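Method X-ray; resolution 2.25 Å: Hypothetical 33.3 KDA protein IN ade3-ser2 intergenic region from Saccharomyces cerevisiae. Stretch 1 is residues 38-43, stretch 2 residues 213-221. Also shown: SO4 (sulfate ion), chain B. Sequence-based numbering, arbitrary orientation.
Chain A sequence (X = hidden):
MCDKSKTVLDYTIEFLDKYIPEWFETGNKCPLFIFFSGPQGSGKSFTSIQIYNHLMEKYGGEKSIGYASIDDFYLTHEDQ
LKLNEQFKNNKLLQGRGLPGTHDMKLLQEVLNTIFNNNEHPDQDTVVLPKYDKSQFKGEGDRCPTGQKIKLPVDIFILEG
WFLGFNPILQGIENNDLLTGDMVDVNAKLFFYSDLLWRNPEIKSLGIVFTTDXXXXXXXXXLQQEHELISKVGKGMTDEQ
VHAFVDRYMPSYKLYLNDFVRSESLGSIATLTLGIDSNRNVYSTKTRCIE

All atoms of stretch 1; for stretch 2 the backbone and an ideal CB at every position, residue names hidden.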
# COMPACT_ATOMS: atom_id res chain seq x y z
N GLY A 38 -2.02 1.04 -5.70
CA GLY A 38 -3.13 1.49 -6.52
C GLY A 38 -4.07 2.38 -5.74
O GLY A 38 -4.16 2.27 -4.52
N PRO A 39 -4.80 3.28 -6.41
CA PRO A 39 -5.71 4.15 -5.67
C PRO A 39 -6.76 3.36 -4.91
O PRO A 39 -7.05 2.22 -5.25
CB PRO A 39 -6.32 5.03 -6.77
CG PRO A 39 -5.22 5.11 -7.78
CD PRO A 39 -4.76 3.66 -7.84
N GLN A 40 -7.31 3.96 -3.87
CA GLN A 40 -8.35 3.30 -3.09
C GLN A 40 -9.52 3.03 -4.04
O GLN A 40 -9.95 3.91 -4.78
CB GLN A 40 -8.78 4.21 -1.95
CG GLN A 40 -7.67 4.49 -0.96
CD GLN A 40 -7.78 5.87 -0.33
OE1 GLN A 40 -7.61 6.89 -1.01
NE2 GLN A 40 -8.08 5.91 0.97
N GLY A 41 -10.03 1.80 -4.02
CA GLY A 41 -11.13 1.44 -4.89
C GLY A 41 -10.70 0.79 -6.20
O GLY A 41 -11.52 0.30 -6.97
N SER A 42 -9.40 0.78 -6.46
CA SER A 42 -8.90 0.19 -7.70
C SER A 42 -9.00 -1.34 -7.71
O SER A 42 -8.97 -1.96 -8.78
CB SER A 42 -7.44 0.60 -7.93
OG SER A 42 -6.59 0.08 -6.92
N GLY A 43 -9.12 -1.94 -6.53
CA GLY A 43 -9.21 -3.38 -6.45
C GLY A 43 -7.87 -4.06 -6.19
O GLY A 43 -7.78 -5.30 -6.14
N UNK A 213 -8.70 8.60 -14.96
CA UNK A 213 -9.12 9.80 -14.25
C UNK A 213 -9.07 9.55 -12.75
O UNK A 213 -9.73 8.64 -12.25
CB UNK A 213 -10.53 10.23 -14.68
N UNK A 214 -8.29 10.35 -12.04
CA UNK A 214 -8.15 10.18 -10.61
C UNK A 214 -9.43 10.45 -9.82
O UNK A 214 -9.58 9.99 -8.68
CB UNK A 214 -7.04 11.10 -10.10
N UNK A 215 -10.36 11.18 -10.42
CA UNK A 215 -11.61 11.47 -9.73
C UNK A 215 -12.49 10.22 -9.70
O UNK A 215 -13.59 10.23 -9.14
CB UNK A 215 -12.34 12.63 -10.41
N UNK A 216 -11.99 9.15 -10.29
CA UNK A 216 -12.71 7.88 -10.28
C UNK A 216 -12.77 7.42 -8.84
O UNK A 216 -13.67 6.68 -8.44
CB UNK A 216 -12.04 6.83 -11.18
N UNK A 217 -11.80 7.87 -8.05
CA UNK A 217 -11.72 7.50 -6.64
C UNK A 217 -12.98 7.93 -5.89
O UNK A 217 -13.50 7.17 -5.07
CB UNK A 217 -10.48 8.13 -5.99
N UNK A 218 -13.48 9.14 -6.16
CA UNK A 218 -14.69 9.60 -5.50
C UNK A 218 -15.81 8.64 -5.86
O UNK A 218 -16.51 8.12 -4.98
CB UNK A 218 -15.04 11.04 -5.90
N UNK A 219 -15.96 8.39 -7.15
CA UNK A 219 -16.98 7.48 -7.62
C UNK A 219 -16.95 6.13 -6.93
O UNK A 219 -17.96 5.68 -6.40
CB UNK A 219 -16.83 7.28 -9.13
N UNK A 220 -15.78 5.50 -6.93
CA UNK A 220 -15.63 4.19 -6.31
C UNK A 220 -16.01 4.16 -4.83
O UNK A 220 -16.57 3.17 -4.35
CB UNK A 220 -14.18 3.72 -6.47
N UNK A 221 -15.71 5.22 -4.10
CA UNK A 221 -16.06 5.24 -2.69
C UNK A 221 -17.53 5.59 -2.46
O UNK A 221 -18.14 5.16 -1.48
CB UNK A 221 -15.17 6.24 -1.95
S SO4 B . -9.08 -1.46 -2.94
O1 SO4 B . -10.04 -1.34 -4.05
O2 SO4 B . -8.94 -0.17 -2.25
O3 SO4 B . -9.59 -2.46 -1.98
O4 SO4 B . -7.77 -1.91 -3.46

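Position 213 opens a type I turn that ends at 216. Its ideal CB has nothing of stretch 1 within 5.5 Å, so the choice is wide. It is N213, its side chain out of reach of stretch 1.

Position 214 has a CA-to-CB bond that runs sideways to stretch 1. Contact needs a side chain long enough to come back to the P39 ring, and an apolar one such as leucine, isoleucine or methionine would suit. The residue is I214. With chi1 t and chi2 p, its CD1 lies 4.1 Å from P39 CG.

Position 215 is out of reach, where many residues would fit, and is N215.

Position 216 begins the helix. Its CB points sideways, with nothing of stretch 1 near, so the choice is again wide. It is N216.

Position 217 lies on the helix with its CB sideways to stretch 1. An ideal CB is 4.4 Å from Q40 O and 5.2 Å from P39 CB. That leaves room for a modest apolar group; valine, isoleucine, leucine or alanine are plausible. The residue is V217, chi1 t. V217 CG2 packs on the proline, 3.8 Å from P39 CB. Both methyls lie near Q40 O: CG1 at 4.0 Å and CG2 at 4.1 Å. A water donates to V217 O and, weakly, to Q40 O, linking the two backbones.

Position 218 points away, is not restricted by stretch 1, and is Y218.

Position 219 is out of reach. Its helical phi/psi of -52/-53 does not require glycine, and a CB would have room. It is G219.

Position 220 faces stretch 1 most directly. Its CB points toward it, and the ideal CB is 4.1 Å from G41 CA. Stretch 1 offers the backbone of a type II turn, P39 to S42, beside the P39 ring. A broad, flat side chain suits this surface: tryptophan, phenylalanine or tyrosine, perhaps leucine. The residue is W220, chi1 m, and it has the largest covered area of the contact. G41 O lies over one face of the indole, and W220 CE3 is 3.5 Å from G41 C. Q40 O sits at the ring edge, 3.3 Å from W220 CE3. The close approach suits a glycine at 41: a CB there would clash with W220 CB at 2.8 Å, and its phi/psi of 95/-8 also calls for glycine.

Position 221 points sideways and its ideal CB meets nothing, so a long polar residue is acceptable. It is R221.

Stretch 2, residues 213-221: NINNVYGWR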
# COMPACT_ATOMS: atom_id res chain seq x y z
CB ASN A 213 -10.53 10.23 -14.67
CG ASN A 213 -10.99 11.48 -13.96
OD1 ASN A 213 -10.27 12.49 -13.91
ND2 ASN A 213 -12.20 11.44 -13.41
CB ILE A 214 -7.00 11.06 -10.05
CG1 ILE A 214 -6.57 10.51 -8.68
CG2 ILE A 214 -7.46 12.50 -9.91
CD1 ILE A 214 -6.11 9.05 -8.72
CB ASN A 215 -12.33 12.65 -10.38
CG ASN A 215 -11.67 13.98 -10.07
OD1 ASN A 215 -11.39 14.28 -8.90
ND2 ASN A 215 -11.43 14.78 -11.09
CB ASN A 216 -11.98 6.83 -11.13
CG ASN A 216 -12.13 7.07 -12.62
OD1 ASN A 216 -11.62 6.31 -13.44
ND2 ASN A 216 -12.83 8.14 -12.98
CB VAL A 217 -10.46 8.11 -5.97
CG1 VAL A 217 -10.48 7.86 -4.47
CG2 VAL A 217 -9.21 7.48 -6.58
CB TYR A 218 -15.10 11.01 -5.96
CG TYR A 218 -14.21 12.12 -5.46
CD1 TYR A 218 -13.16 12.61 -6.24
CD2 TYR A 218 -14.42 12.68 -4.20
CE1 TYR A 218 -12.34 13.64 -5.78
CE2 TYR A 218 -13.60 13.71 -3.72
CZ TYR A 218 -12.57 14.18 -4.52
OH TYR A 218 -11.75 15.18 -4.05
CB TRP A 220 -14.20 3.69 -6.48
CG TRP A 220 -13.79 3.50 -7.91
CD1 TRP A 220 -14.59 3.17 -8.96
CD2 TRP A 220 -12.45 3.56 -8.44
NE1 TRP A 220 -13.85 3.02 -10.11
CE2 TRP A 220 -12.53 3.25 -9.81
CE3 TRP A 220 -11.20 3.84 -7.88
CZ2 TRP A 220 -11.40 3.21 -10.64
CZ3 TRP A 220 -10.08 3.80 -8.70
CH2 TRP A 220 -10.19 3.49 -10.07
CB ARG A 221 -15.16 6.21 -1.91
CG ARG A 221 -15.34 6.09 -0.40
CD ARG A 221 -15.19 4.64 0.06
NE ARG A 221 -15.74 4.42 1.40
CZ ARG A 221 -15.06 4.59 2.53
NH1 ARG A 221 -15.66 4.38 3.70
NH2 ARG A 221 -13.78 4.94 2.50
O HOH W 1 -12.48 4.58 -3.45
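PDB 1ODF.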